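Local atomic coordinates of DNA damage response protein Rtt109, putative (Neosartorya fumigata, PDB entry 5ZB9), a protein that probably acetylates histone H3 on a lysine side chain, using acetyl-CoA as acetyl donor, and is linked to DNA replication, nucleosome assembly and the response to DNA damage. Residues D162-I166 with G313-G317; G219-I223 with R234-S238; S202-I208 with F318-N324; R266-D270 with M303-E309. The contacts are given in a common frame with arbitrary orientation. Residue numbers count along the deposited sequence, not the author numbering.

Contact 1: residues D162-I166 with G313-G317; sequences DRGLI and GRLVG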
loop_
_atom_site.group_PDB
_atom_site.type_symbol
_atom_site.label_atom_id
_atom_site.label_comp_id
_atom_site.label_asym_id
_atom_site.label_seq_id
_atom_site.Cartn_x
_atom_site.Cartn_y
_atom_site.Cartn_z
ATOM N N ASP A 162 -15.133 3.715 -8.113
ATOM C CA ASP A 162 -13.723 3.733 -8.505
ATOM C C ASP A 162 -13.109 5.137 -8.491
ATOM O O ASP A 162 -12.038 5.336 -7.920
ATOM C CB ASP A 162 -13.535 3.116 -9.896
ATOM C CG ASP A 162 -14.026 1.695 -9.969
ATOM O OD1 ASP A 162 -14.564 1.312 -11.027
ATOM O OD2 ASP A 162 -13.874 0.963 -8.969
ATOM N N ARG A 163 -13.776 6.104 -9.114
ATOM C CA ARG A 163 -13.222 7.450 -9.189
ATOM C C ARG A 163 -13.084 8.060 -7.801
ATOM O O ARG A 163 -12.101 8.729 -7.513
ATOM C CB ARG A 163 -14.081 8.348 -10.085
ATOM C CG ARG A 163 -13.961 8.022 -11.559
ATOM C CD ARG A 163 -14.880 8.877 -12.422
ATOM N NE ARG A 163 -14.927 8.372 -13.792
ATOM C CZ ARG A 163 -14.181 8.842 -14.791
ATOM N NH1 ARG A 163 -13.333 9.845 -14.569
ATOM N NH2 ARG A 163 -14.287 8.317 -16.014
ATOM N N GLY A 164 -14.066 7.821 -6.941
ATOM C CA GLY A 164 -14.010 8.325 -5.583
ATOM C C GLY A 164 -12.888 7.703 -4.780
ATOM O O GLY A 164 -12.235 8.384 -3.981
ATOM N N LEU A 165 -12.658 6.407 -4.986
ATOM C CA LEU A 165 -11.596 5.703 -4.271
ATOM C C LEU A 165 -10.206 6.174 -4.696
ATOM O O LEU A 165 -9.312 6.331 -3.859
ATOM C CB LEU A 165 -11.715 4.200 -4.477
ATOM C CG LEU A 165 -12.463 3.508 -3.347
ATOM C CD1 LEU A 165 -12.732 2.052 -3.689
ATOM C CD2 LEU A 165 -11.680 3.633 -2.050
ATOM N N ILE A 166 -10.026 6.400 -5.992
ATOM C CA ILE A 166 -8.762 6.926 -6.485
ATOM C C ILE A 166 -8.469 8.311 -5.881
ATOM O O ILE A 166 -7.358 8.556 -5.411
ATOM C CB ILE A 166 -8.745 6.987 -8.026
ATOM C CG1 ILE A 166 -8.879 5.577 -8.608
ATOM C CG2 ILE A 166 -7.460 7.637 -8.534
ATOM C CD1 ILE A 166 -9.249 5.551 -10.089
ATOM N N GLY A 313 -17.118 0.984 -17.845
ATOM C CA GLY A 313 -17.400 1.860 -16.724
ATOM C C GLY A 313 -16.556 1.639 -15.485
ATOM O O GLY A 313 -16.641 2.420 -14.543
ATOM N N ARG A 314 -15.744 0.583 -15.469
ATOM C CA ARG A 314 -14.848 0.341 -14.339
ATOM C C ARG A 314 -13.502 1.060 -14.511
ATOM O O ARG A 314 -12.994 1.192 -15.622
ATOM C CB ARG A 314 -14.611 -1.161 -14.147
ATOM C CG ARG A 314 -15.866 -1.977 -13.860
ATOM C CD ARG A 314 -16.666 -1.415 -12.689
ATOM N NE ARG A 314 -15.848 -1.203 -11.499
ATOM C CZ ARG A 314 -15.659 -2.107 -10.542
ATOM N NH1 ARG A 314 -16.233 -3.300 -10.632
ATOM N NH2 ARG A 314 -14.889 -1.819 -9.497
ATOM N N LEU A 315 -12.934 1.538 -13.410
ATOM C CA LEU A 315 -11.576 2.072 -13.436
ATOM C C LEU A 315 -10.764 1.521 -12.270
ATOM O O LEU A 315 -11.318 1.140 -11.240
ATOM C CB LEU A 315 -11.574 3.602 -13.379
ATOM C CG LEU A 315 -12.157 4.397 -14.551
ATOM C CD1 LEU A 315 -12.169 5.887 -14.231
ATOM C CD2 LEU A 315 -11.380 4.123 -15.837
ATOM N N VAL A 316 -9.450 1.461 -12.450
ATOM C CA VAL A 316 -8.545 1.228 -11.338
ATOM C C VAL A 316 -7.388 2.211 -11.461
ATOM O O VAL A 316 -6.915 2.502 -12.560
ATOM C CB VAL A 316 -8.040 -0.241 -11.287
ATOM C CG1 VAL A 316 -7.752 -0.761 -12.670
ATOM C CG2 VAL A 316 -6.816 -0.372 -10.407
ATOM N N GLY A 317 -6.969 2.769 -10.336
ATOM C CA GLY A 317 -5.813 3.641 -10.331
ATOM C C GLY A 317 -4.633 2.942 -9.681
ATOM O O GLY A 317 -4.793 2.229 -8.688
HETATM O O HOH W 1 -15.982 3.519 -12.279
#
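Asp162, in the first turn of helix 162-177, is the polar hub of this contact. With chi1 near -59° its carboxylate reaches the loop ahead of strand 317-324: Asp162 OD1 accepts from Arg314 NE (2.9 Å) and from the backbone Leu315 N (2.9 Å), while Asp162 OD2 takes Arg314 NH2 (3.0 Å). The CA-to-CB bond of Arg314 points away from the helix, but three successive m torsions (chi1 to chi3) curl the side chain back. Water 1 donates to Asp162 OD1 and to Gly313 O. Arg314 NH2 and Asp162 OD2 also bind the backbone of Ala142. Arg163 is extended; Leu315 CD1 lies 3.6 Å from Arg163 CZ, over one guanidinium face, and Arg163 NH1 pairs with Glu216. One turn on, Ile166 CD1 packs 3.6 Å from Gly317 N, where a CB would clash. A bidentate Asp-Arg salt bridge plus a backbone amide bond thus fixes the first turn of helix 162-177, which carries the CoA-binding residues Trp168 and Arg171, to the loop before strand 317-324.

Contact 2: residues G219-I223 with R234-S238; sequences GFFPI and RWLNS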
loop_
_atom_site.group_PDB
_atom_site.type_symbol
_atom_site.label_atom_id
_atom_site.label_comp_id
_atom_site.label_asym_id
_atom_site.label_seq_id
_atom_site.Cartn_x
_atom_site.Cartn_y
_atom_site.Cartn_z
ATOM N N GLY A 219 -7.396 15.183 -12.808
ATOM C CA GLY A 219 -8.612 15.333 -12.032
ATOM C C GLY A 219 -8.574 14.535 -10.740
ATOM O O GLY A 219 -9.315 14.823 -9.805
ATOM N N PHE A 220 -7.705 13.529 -10.676
ATOM C CA PHE A 220 -7.628 12.695 -9.487
ATOM C C PHE A 220 -6.668 13.277 -8.453
ATOM O O PHE A 220 -6.732 12.915 -7.278
ATOM C CB PHE A 220 -7.202 11.270 -9.851
ATOM C CG PHE A 220 -8.180 10.550 -10.733
ATOM C CD1 PHE A 220 -9.432 10.188 -10.252
ATOM C CD2 PHE A 220 -7.850 10.227 -12.040
ATOM C CE1 PHE A 220 -10.344 9.528 -11.067
ATOM C CE2 PHE A 220 -8.756 9.569 -12.860
ATOM C CZ PHE A 220 -10.008 9.221 -12.369
ATOM N N PHE A 221 -5.783 14.172 -8.892
ATOM C CA PHE A 221 -4.787 14.764 -7.998
ATOM C C PHE A 221 -5.454 15.618 -6.916
ATOM O O PHE A 221 -6.478 16.239 -7.167
ATOM C CB PHE A 221 -3.782 15.629 -8.781
ATOM C CG PHE A 221 -2.927 14.864 -9.766
ATOM C CD1 PHE A 221 -2.933 13.477 -9.804
ATOM C CD2 PHE A 221 -2.104 15.547 -10.656
ATOM C CE1 PHE A 221 -2.139 12.792 -10.712
ATOM C CE2 PHE A 221 -1.309 14.865 -11.567
ATOM C CZ PHE A 221 -1.323 13.494 -11.595
ATOM N N PRO A 222 -4.863 15.671 -5.714
ATOM C CA PRO A 222 -5.368 16.586 -4.676
ATOM C C PRO A 222 -5.225 18.058 -5.097
ATOM O O PRO A 222 -4.324 18.378 -5.872
ATOM C CB PRO A 222 -4.478 16.282 -3.464
ATOM C CG PRO A 222 -3.771 15.001 -3.789
ATOM C CD PRO A 222 -3.686 14.909 -5.267
ATOM N N ILE A 223 -6.081 18.939 -4.580
ATOM C CA ILE A 223 -6.073 20.347 -4.991
ATOM C C ILE A 223 -4.756 21.048 -4.628
ATOM O O ILE A 223 -4.379 22.045 -5.249
ATOM C CB ILE A 223 -7.281 21.123 -4.381
ATOM C CG1 ILE A 223 -7.332 22.571 -4.898
ATOM C CG2 ILE A 223 -7.261 21.077 -2.859
ATOM C CD1 ILE A 223 -7.335 22.693 -6.426
ATOM N N ARG A 234 4.658 17.554 -7.569
ATOM C CA ARG A 234 4.660 16.495 -6.572
ATOM C C ARG A 234 3.791 15.322 -7.041
ATOM O O ARG A 234 3.937 14.202 -6.548
ATOM C CB ARG A 234 4.172 17.026 -5.224
ATOM C CG ARG A 234 4.786 18.363 -4.789
ATOM C CD ARG A 234 6.315 18.330 -4.722
ATOM N NE ARG A 234 6.850 17.212 -3.945
ATOM C CZ ARG A 234 6.931 17.196 -2.620
ATOM N NH1 ARG A 234 6.498 18.230 -1.925
ATOM N NH2 ARG A 234 7.436 16.148 -1.988
ATOM N N TRP A 235 2.889 15.586 -7.989
ATOM C CA TRP A 235 2.086 14.535 -8.618
ATOM C C TRP A 235 2.377 14.445 -10.111
ATOM O O TRP A 235 2.347 15.446 -10.827
ATOM C CB TRP A 235 0.594 14.776 -8.383
ATOM C CG TRP A 235 0.216 14.552 -6.954
ATOM C CD1 TRP A 235 0.275 15.461 -5.942
ATOM C CD2 TRP A 235 -0.245 13.327 -6.369
ATOM N NE1 TRP A 235 -0.129 14.885 -4.762
ATOM C CE2 TRP A 235 -0.457 13.576 -5.000
ATOM C CE3 TRP A 235 -0.507 12.050 -6.873
ATOM C CZ2 TRP A 235 -0.921 12.594 -4.124
ATOM C CZ3 TRP A 235 -0.968 11.071 -6.000
ATOM C CH2 TRP A 235 -1.167 11.350 -4.643
ATOM N N LEU A 236 2.666 13.236 -10.574
ATOM C CA LEU A 236 2.973 13.008 -11.978
ATOM C C LEU A 236 2.120 11.882 -12.517
ATOM O O LEU A 236 1.922 10.873 -11.842
ATOM C CB LEU A 236 4.449 12.674 -12.166
ATOM C CG LEU A 236 5.440 13.818 -11.996
ATOM C CD1 LEU A 236 6.858 13.309 -12.117
ATOM C CD2 LEU A 236 5.167 14.875 -13.033
ATOM N N ASN A 237 1.619 12.055 -13.736
ATOM C CA ASN A 237 0.873 11.005 -14.411
ATOM C C ASN A 237 1.811 10.092 -15.194
ATOM O O ASN A 237 1.852 10.141 -16.416
ATOM C CB ASN A 237 -0.188 11.616 -15.337
ATOM C CG ASN A 237 -0.984 10.567 -16.109
ATOM O OD1 ASN A 237 -1.440 10.824 -17.224
ATOM N ND2 ASN A 237 -1.143 9.380 -15.528
ATOM N N SER A 238 2.567 9.260 -14.491
ATOM C CA SER A 238 3.417 8.281 -15.159
ATOM C C SER A 238 3.867 7.175 -14.212
ATOM O O SER A 238 3.540 7.183 -13.029
ATOM C CB SER A 238 4.639 8.968 -15.782
ATOM O OG SER A 238 5.301 9.781 -14.832
#
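Arg234 leads into the short strand 235-236 and turns its guanidinium from the 219-223 loop to the carbonyl oxygens of Ala203 and Tyr180. Trp235 comes next and carries most of the contact: its CA-to-CB bond points at the loop, and Trp235 CB sits over the Phe221 ring, 3.6 Å from the centroid and 11° off the normal, a CH-pi contact. Its indole receives a second one from Pro222, whose CD lies 3.7 Å from the centroid of the five-membered ring of Trp235. The two aromatic rings are inclined at 33°, neither stacked nor edge-to-face. Trp235 NE1 bonds to Asp174 of helix 162-177. Leu236 points away, its C 3.9 Å from Phe221 CZ. At Asn237, the centre of an inverse gamma turn, N meets the Phe221 ring edge and ND2 bonds to Leu207 O. Here two reciprocal CH-pi contacts hold the loop on a short strand at the edge of the sheet, near the CoA site: the Pro222 side chain is about 5 Å from that of CoA-binding Arg171.

Contact 3: residues S202-I208 with F318-N324; sequences SATAFLI and FLWLVIN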
loop_
_atom_site.group_PDB
_atom_site.type_symbol
_atom_site.label_atom_id
_atom_site.label_comp_id
_atom_site.label_asym_id
_atom_site.label_seq_id
_atom_site.Cartn_x
_atom_site.Cartn_y
_atom_site.Cartn_z
ATOM N N SER A 202 13.503 13.344 0.014
ATOM C CA SER A 202 12.598 13.886 -0.997
ATOM C C SER A 202 11.652 12.830 -1.564
ATOM O O SER A 202 11.874 11.628 -1.393
ATOM C CB SER A 202 13.400 14.536 -2.127
ATOM O OG SER A 202 14.270 13.602 -2.733
ATOM N N ALA A 203 10.604 13.286 -2.250
ATOM C CA ALA A 203 9.572 12.377 -2.739
ATOM C C ALA A 203 8.701 12.965 -3.841
ATOM O O ALA A 203 8.479 14.177 -3.906
ATOM C CB ALA A 203 8.688 11.927 -1.585
ATOM N N THR A 204 8.195 12.076 -4.691
ATOM C CA THR A 204 7.206 12.411 -5.711
ATOM C C THR A 204 6.142 11.309 -5.725
ATOM O O THR A 204 6.444 10.141 -5.442
ATOM C CB THR A 204 7.857 12.559 -7.121
ATOM O OG1 THR A 204 8.921 13.518 -7.063
ATOM C CG2 THR A 204 6.833 13.013 -8.177
ATOM N N ALA A 205 4.902 11.677 -6.035
ATOM C CA ALA A 205 3.818 10.704 -6.157
ATOM C C ALA A 205 3.479 10.479 -7.624
ATOM O O ALA A 205 3.378 11.437 -8.401
ATOM C CB ALA A 205 2.591 11.171 -5.390
ATOM N N PHE A 206 3.312 9.214 -8.001
ATOM C CA PHE A 206 3.017 8.842 -9.388
ATOM C C PHE A 206 1.675 8.131 -9.476
ATOM O O PHE A 206 1.382 7.236 -8.674
ATOM C CB PHE A 206 4.122 7.945 -9.960
ATOM C CG PHE A 206 5.491 8.587 -9.971
ATOM C CD1 PHE A 206 6.296 8.561 -8.840
ATOM C CD2 PHE A 206 5.972 9.207 -11.117
ATOM C CE1 PHE A 206 7.548 9.146 -8.852
ATOM C CE2 PHE A 206 7.232 9.799 -11.138
ATOM C CZ PHE A 206 8.023 9.769 -10.007
ATOM N N LEU A 207 0.857 8.533 -10.444
ATOM C CA LEU A 207 -0.464 7.955 -10.606
ATOM C C LEU A 207 -0.736 7.607 -12.057
ATOM O O LEU A 207 -0.492 8.412 -12.951
ATOM C CB LEU A 207 -1.542 8.913 -10.093
ATOM C CG LEU A 207 -2.973 8.419 -10.338
ATOM C CD1 LEU A 207 -3.286 7.216 -9.455
ATOM C CD2 LEU A 207 -4.017 9.530 -10.170
ATOM N N ILE A 208 -1.238 6.398 -12.283
ATOM C CA ILE A 208 -1.695 5.994 -13.602
ATOM C C ILE A 208 -3.099 5.399 -13.519
ATOM O O ILE A 208 -3.362 4.502 -12.721
ATOM C CB ILE A 208 -0.745 4.974 -14.246
ATOM C CG1 ILE A 208 0.501 5.679 -14.784
ATOM C CG2 ILE A 208 -1.435 4.242 -15.388
ATOM C CD1 ILE A 208 1.407 4.747 -15.570
ATOM N N PHE A 318 -3.447 3.140 -10.239
ATOM C CA PHE A 318 -2.239 2.598 -9.646
ATOM C C PHE A 318 -1.381 3.729 -9.124
ATOM O O PHE A 318 -1.076 4.678 -9.842
ATOM C CB PHE A 318 -1.474 1.749 -10.656
ATOM C CG PHE A 318 -2.295 0.641 -11.240
ATOM C CD1 PHE A 318 -2.496 -0.530 -10.537
ATOM C CD2 PHE A 318 -2.884 0.778 -12.484
ATOM C CE1 PHE A 318 -3.262 -1.551 -11.059
ATOM C CE2 PHE A 318 -3.651 -0.248 -13.019
ATOM C CZ PHE A 318 -3.838 -1.416 -12.300
ATOM N N LEU A 319 -0.996 3.622 -7.860
ATOM C CA LEU A 319 -0.293 4.696 -7.186
ATOM C C LEU A 319 1.075 4.258 -6.648
ATOM O O LEU A 319 1.201 3.209 -6.013
ATOM C CB LEU A 319 -1.165 5.227 -6.057
ATOM C CG LEU A 319 -0.705 6.494 -5.364
ATOM C CD1 LEU A 319 -0.740 7.613 -6.371
ATOM C CD2 LEU A 319 -1.639 6.814 -4.234
ATOM N N TRP A 320 2.100 5.058 -6.923
ATOM C CA TRP A 320 3.419 4.828 -6.355
ATOM C C TRP A 320 3.923 6.121 -5.742
ATOM O O TRP A 320 4.071 7.129 -6.432
ATOM C CB TRP A 320 4.413 4.319 -7.411
ATOM C CG TRP A 320 3.892 3.165 -8.199
ATOM C CD1 TRP A 320 3.979 1.840 -7.874
ATOM C CD2 TRP A 320 3.181 3.227 -9.440
ATOM N NE1 TRP A 320 3.373 1.078 -8.839
ATOM C CE2 TRP A 320 2.874 1.902 -9.810
ATOM C CE3 TRP A 320 2.776 4.274 -10.273
ATOM C CZ2 TRP A 320 2.175 1.595 -10.979
ATOM C CZ3 TRP A 320 2.086 3.969 -11.440
ATOM C CH2 TRP A 320 1.793 2.639 -11.780
ATOM N N LEU A 321 4.153 6.099 -4.436
ATOM C CA LEU A 321 4.828 7.199 -3.782
ATOM C C LEU A 321 6.285 6.806 -3.619
ATOM O O LEU A 321 6.598 5.861 -2.890
ATOM C CB LEU A 321 4.189 7.514 -2.430
ATOM C CG LEU A 321 4.981 8.493 -1.562
ATOM C CD1 LEU A 321 5.038 9.879 -2.215
ATOM C CD2 LEU A 321 4.385 8.559 -0.168
ATOM N N VAL A 322 7.175 7.496 -4.321
ATOM C CA VAL A 322 8.590 7.126 -4.274
ATOM C C VAL A 322 9.394 8.125 -3.446
ATOM O O VAL A 322 9.473 9.320 -3.778
ATOM C CB VAL A 322 9.206 7.014 -5.685
ATOM C CG1 VAL A 322 10.669 6.601 -5.598
ATOM C CG2 VAL A 322 8.420 6.020 -6.530
ATOM N N ILE A 323 9.984 7.615 -2.366
ATOM C CA ILE A 323 10.729 8.428 -1.413
ATOM C C ILE A 323 12.236 8.200 -1.536
ATOM O O ILE A 323 12.722 7.078 -1.387
ATOM C CB ILE A 323 10.286 8.130 0.035
ATOM C CG1 ILE A 323 8.821 8.534 0.231
ATOM C CG2 ILE A 323 11.200 8.834 1.041
ATOM C CD1 ILE A 323 8.205 8.039 1.521
ATOM N N ASN A 324 12.975 9.269 -1.811
ATOM C CA ASN A 324 14.427 9.167 -1.909
ATOM C C ASN A 324 15.076 9.788 -0.689
ATOM O O ASN A 324 15.025 11.002 -0.502
ATOM C CB ASN A 324 14.935 9.824 -3.194
ATOM C CG ASN A 324 14.431 9.119 -4.439
ATOM O OD1 ASN A 324 14.830 7.995 -4.725
ATOM N ND2 ASN A 324 13.539 9.773 -5.180
#
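Phe206 lies directly opposite Trp320, its CB 3.9 Å from Trp320 CE3, and its ring reaches diagonally to Val322, with Phe206 CE1 4.0 Å from Val322 CG2. The same face carries Ile208, whose CG1 meets the indole edge at Trp320 CZ3 (4.1 Å), together with Phe318, Thr204, Ser202 and Asn324. The other face is apolar: Ala203 and Ala205 lie against Leu321, with Leu321 CD1 4.2 Å from each CB, and Leu207 CD1 touches Leu319 CD1 at 4.0 Å. Leu177 of helix 162-177 packs on Ala205 and Leu321. The segments run antiparallel at 166°, and eight backbone hydrogen bonds join them in pairs, from Ser202 N to Asn324 O (2.8 Å) at one end to Phe318 N to Ile208 O (2.8 Å) at the other. Strand 317-324 also pairs with strand 133-140, and strand 202-208 with 235-236, so both are interior strands of the large sheet. At the polar end Glu183 binds Ser202, Thr204 and Asn324, and Asn324 OD1 takes Arg133 NE; further along, Trp320 NE1 bonds to acetylated Lys264. Backbone polar groups are thus satisfied strand to strand, while apolar side chains and a satisfied polar end fill the buried faces.

Contact 4: residues R266-D270 with M303-E309; sequences RFLID and MMSFRQE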
loop_
_atom_site.group_PDB
_atom_site.type_symbol
_atom_site.label_atom_id
_atom_site.label_comp_id
_atom_site.label_asym_id
_atom_site.label_seq_id
_atom_site.Cartn_x
_atom_site.Cartn_y
_atom_site.Cartn_z
ATOM N N ARG A 266 -2.825 -9.759 -12.648
ATOM C CA ARG A 266 -3.720 -10.678 -13.336
ATOM C C ARG A 266 -3.425 -10.652 -14.831
ATOM O O ARG A 266 -3.372 -11.690 -15.488
ATOM C CB ARG A 266 -5.179 -10.305 -13.059
ATOM C CG ARG A 266 -6.180 -11.426 -13.280
ATOM C CD ARG A 266 -7.617 -11.016 -12.906
ATOM N NE ARG A 266 -8.232 -10.113 -13.886
ATOM C CZ ARG A 266 -8.710 -10.499 -15.070
ATOM N NH1 ARG A 266 -8.632 -11.774 -15.430
ATOM N NH2 ARG A 266 -9.253 -9.616 -15.901
ATOM N N PHE A 267 -3.216 -9.448 -15.349
ATOM C CA PHE A 267 -2.861 -9.236 -16.743
ATOM C C PHE A 267 -1.470 -9.794 -17.037
ATOM O O PHE A 267 -1.279 -10.482 -18.036
ATOM C CB PHE A 267 -2.919 -7.740 -17.072
ATOM C CG PHE A 267 -2.806 -7.428 -18.536
ATOM C CD1 PHE A 267 -3.156 -8.364 -19.494
ATOM C CD2 PHE A 267 -2.344 -6.187 -18.955
ATOM C CE1 PHE A 267 -3.054 -8.065 -20.847
ATOM C CE2 PHE A 267 -2.236 -5.882 -20.308
ATOM C CZ PHE A 267 -2.589 -6.823 -21.253
ATOM N N LEU A 268 -0.505 -9.483 -16.171
ATOM C CA LEU A 268 0.865 -9.966 -16.339
ATOM C C LEU A 268 0.913 -11.494 -16.452
ATOM O O LEU A 268 1.684 -12.057 -17.228
ATOM C CB LEU A 268 1.747 -9.507 -15.175
ATOM C CG LEU A 268 2.186 -8.046 -15.166
ATOM C CD1 LEU A 268 2.979 -7.761 -13.911
ATOM C CD2 LEU A 268 3.017 -7.709 -16.385
ATOM N N ILE A 269 0.065 -12.152 -15.676
ATOM C CA ILE A 269 0.039 -13.600 -15.628
ATOM C C ILE A 269 -0.558 -14.177 -16.919
ATOM O O ILE A 269 -0.060 -15.179 -17.436
ATOM C CB ILE A 269 -0.730 -14.070 -14.375
ATOM C CG1 ILE A 269 0.157 -13.871 -13.141
ATOM C CG2 ILE A 269 -1.179 -15.520 -14.497
ATOM C CD1 ILE A 269 -0.586 -13.980 -11.826
ATOM N N ASP A 270 -1.588 -13.521 -17.452
ATOM C CA ASP A 270 -2.164 -13.891 -18.740
ATOM C C ASP A 270 -1.175 -13.715 -19.876
ATOM O O ASP A 270 -1.114 -14.536 -20.793
ATOM C CB ASP A 270 -3.412 -13.064 -19.039
ATOM C CG ASP A 270 -4.615 -13.535 -18.268
ATOM O OD1 ASP A 270 -4.453 -14.440 -17.425
ATOM O OD2 ASP A 270 -5.721 -12.997 -18.496
ATOM N N MET A 303 -2.940 -1.538 -23.165
ATOM C CA MET A 303 -3.788 -2.723 -23.216
ATOM C C MET A 303 -4.436 -3.025 -21.863
ATOM O O MET A 303 -5.442 -3.734 -21.801
ATOM C CB MET A 303 -2.984 -3.925 -23.715
ATOM C CG MET A 303 -2.547 -3.805 -25.173
ATOM S SD MET A 303 -3.949 -3.698 -26.322
ATOM C CE MET A 303 -3.888 -1.972 -26.775
ATOM N N MET A 304 -3.870 -2.486 -20.782
ATOM C CA MET A 304 -4.513 -2.594 -19.472
ATOM C C MET A 304 -5.903 -1.990 -19.533
ATOM O O MET A 304 -6.843 -2.526 -18.955
ATOM C CB MET A 304 -3.696 -1.896 -18.379
ATOM C CG MET A 304 -3.033 -2.838 -17.375
ATOM S SD MET A 304 -4.159 -3.970 -16.534
ATOM C CE MET A 304 -4.982 -2.883 -15.383
ATOM N N SER A 305 -6.029 -0.881 -20.259
ATOM C CA SER A 305 -7.295 -0.163 -20.350
ATOM C C SER A 305 -8.418 -0.953 -21.013
ATOM O O SER A 305 -9.563 -0.507 -20.993
ATOM C CB SER A 305 -7.106 1.145 -21.110
ATOM O OG SER A 305 -6.949 0.890 -22.487
ATOM N N PHE A 306 -8.100 -2.109 -21.601
ATOM C CA PHE A 306 -9.122 -2.947 -22.235
ATOM C C PHE A 306 -9.463 -4.182 -21.413
ATOM O O PHE A 306 -10.346 -4.953 -21.774
ATOM C CB PHE A 306 -8.679 -3.362 -23.640
ATOM C CG PHE A 306 -8.544 -2.206 -24.583
ATOM C CD1 PHE A 306 -7.302 -1.658 -24.853
ATOM C CD2 PHE A 306 -9.665 -1.643 -25.171
ATOM C CE1 PHE A 306 -7.175 -0.586 -25.710
ATOM C CE2 PHE A 306 -9.547 -0.569 -26.027
ATOM C CZ PHE A 306 -8.300 -0.039 -26.297
ATOM N N ARG A 307 -8.758 -4.361 -20.308
ATOM C CA ARG A 307 -9.048 -5.438 -19.383
ATOM C C ARG A 307 -10.368 -5.170 -18.673
ATOM O O ARG A 307 -10.845 -4.047 -18.658
ATOM C CB ARG A 307 -7.913 -5.586 -18.374
ATOM C CG ARG A 307 -6.568 -5.869 -19.014
ATOM C CD ARG A 307 -6.475 -7.318 -19.427
ATOM N NE ARG A 307 -6.433 -8.201 -18.269
ATOM C CZ ARG A 307 -6.300 -9.517 -18.350
ATOM N NH1 ARG A 307 -6.204 -10.094 -19.542
ATOM N NH2 ARG A 307 -6.267 -10.257 -17.245
ATOM N N GLN A 308 -10.943 -6.205 -18.074
ATOM C CA GLN A 308 -12.239 -6.094 -17.434
ATOM C C GLN A 308 -12.273 -4.993 -16.362
ATOM O O GLN A 308 -13.244 -4.243 -16.263
ATOM C CB GLN A 308 -12.630 -7.444 -16.829
ATOM C CG GLN A 308 -14.088 -7.547 -16.413
ATOM C CD GLN A 308 -14.351 -6.986 -15.020
ATOM O OE1 GLN A 308 -13.576 -7.216 -14.083
ATOM N NE2 GLN A 308 -15.447 -6.241 -14.880
ATOM N N GLU A 309 -11.208 -4.887 -15.576
ATOM C CA GLU A 309 -11.158 -3.919 -14.489
ATOM C C GLU A 309 -11.063 -2.458 -14.979
ATOM O O GLU A 309 -11.232 -1.517 -14.193
ATOM C CB GLU A 309 -9.981 -4.235 -13.559
ATOM C CG GLU A 309 -10.029 -5.627 -12.907
ATOM C CD GLU A 309 -9.236 -6.693 -13.674
ATOM O OE1 GLU A 309 -9.087 -6.577 -14.915
ATOM O OE2 GLU A 309 -8.760 -7.653 -13.023
HETATM O O HOH W 2 -9.849 -9.050 -19.047
#
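Phe267, Arg307 and Arg266 lose the most surface here, and they interlock. Phe267, the second residue of the helical segment, projects toward the 303-309 turn. Arg307 CD lies over one face of the Phe267 ring, 3.8 Å from the centroid, in a CH-pi contact, while Met303 CB meets the edge at Phe267 CZ (3.8 Å) and Met304 SD makes an oblique Met-aromatic contact, 3.8 Å from Phe267 CD2. The type I turn from Met304 to Arg307 redirects the chain and brings Arg307 round to the ring. The Arg307 guanidinium, one face against Phe267 CD1, reaches Asp270, one helical turn after Arg266: both Arg307 NH1 and Arg307 NH2 lie 3.1 Å from Asp270 OD2, sharing that one oxygen in a salt bridge. Arg266 instead engages both oxygens of Glu309, with Arg266 NE 2.7 Å from Glu309 OE2 and Arg266 NH2 3.2 Å from Glu309 OE1. The two arginines come close, with Arg266 NH2 and Arg307 NH2 3.3 Å apart, a like-charge approach offset by the flanking carboxylates. Water 2 links Arg266 NH2 to Gln308 N. The contact thus joins the start of helix 266-272 to the C-terminal part of helix 297-304, whose Phe300 also meets Phe267, and to the 3-10 segment that leads on toward strand 317-324.

How the contacts relate
Contact 3 is the buried core, a ladder of backbone hydrogen bonds flanked largely by apolar side chains; contact 2 continues its sheet, whereas contacts 1 and 4 lie on the chain that leads into strand 317-324. Contact 2 lies at the surface and relies on CH-pi packing, yet Arg234 O lies 2.8 Å from Ala205 N, and Trp235 CZ3 3.5 Å from Leu319 CD1. Contacts 1 and 4 are partly buried and rest on arginine-carboxylate salt bridges. They meet where Glu309 O lies 3.4 Å from Arg314 CB. Helix 162-177 ties contact 1 to contact 2, with Ile166 CG2 3.7 Å from Phe220 CD1. Contact 4 touches contact 3 through Met304 CE and Phe318 CZ (3.6 Å) but does not reach contact 2.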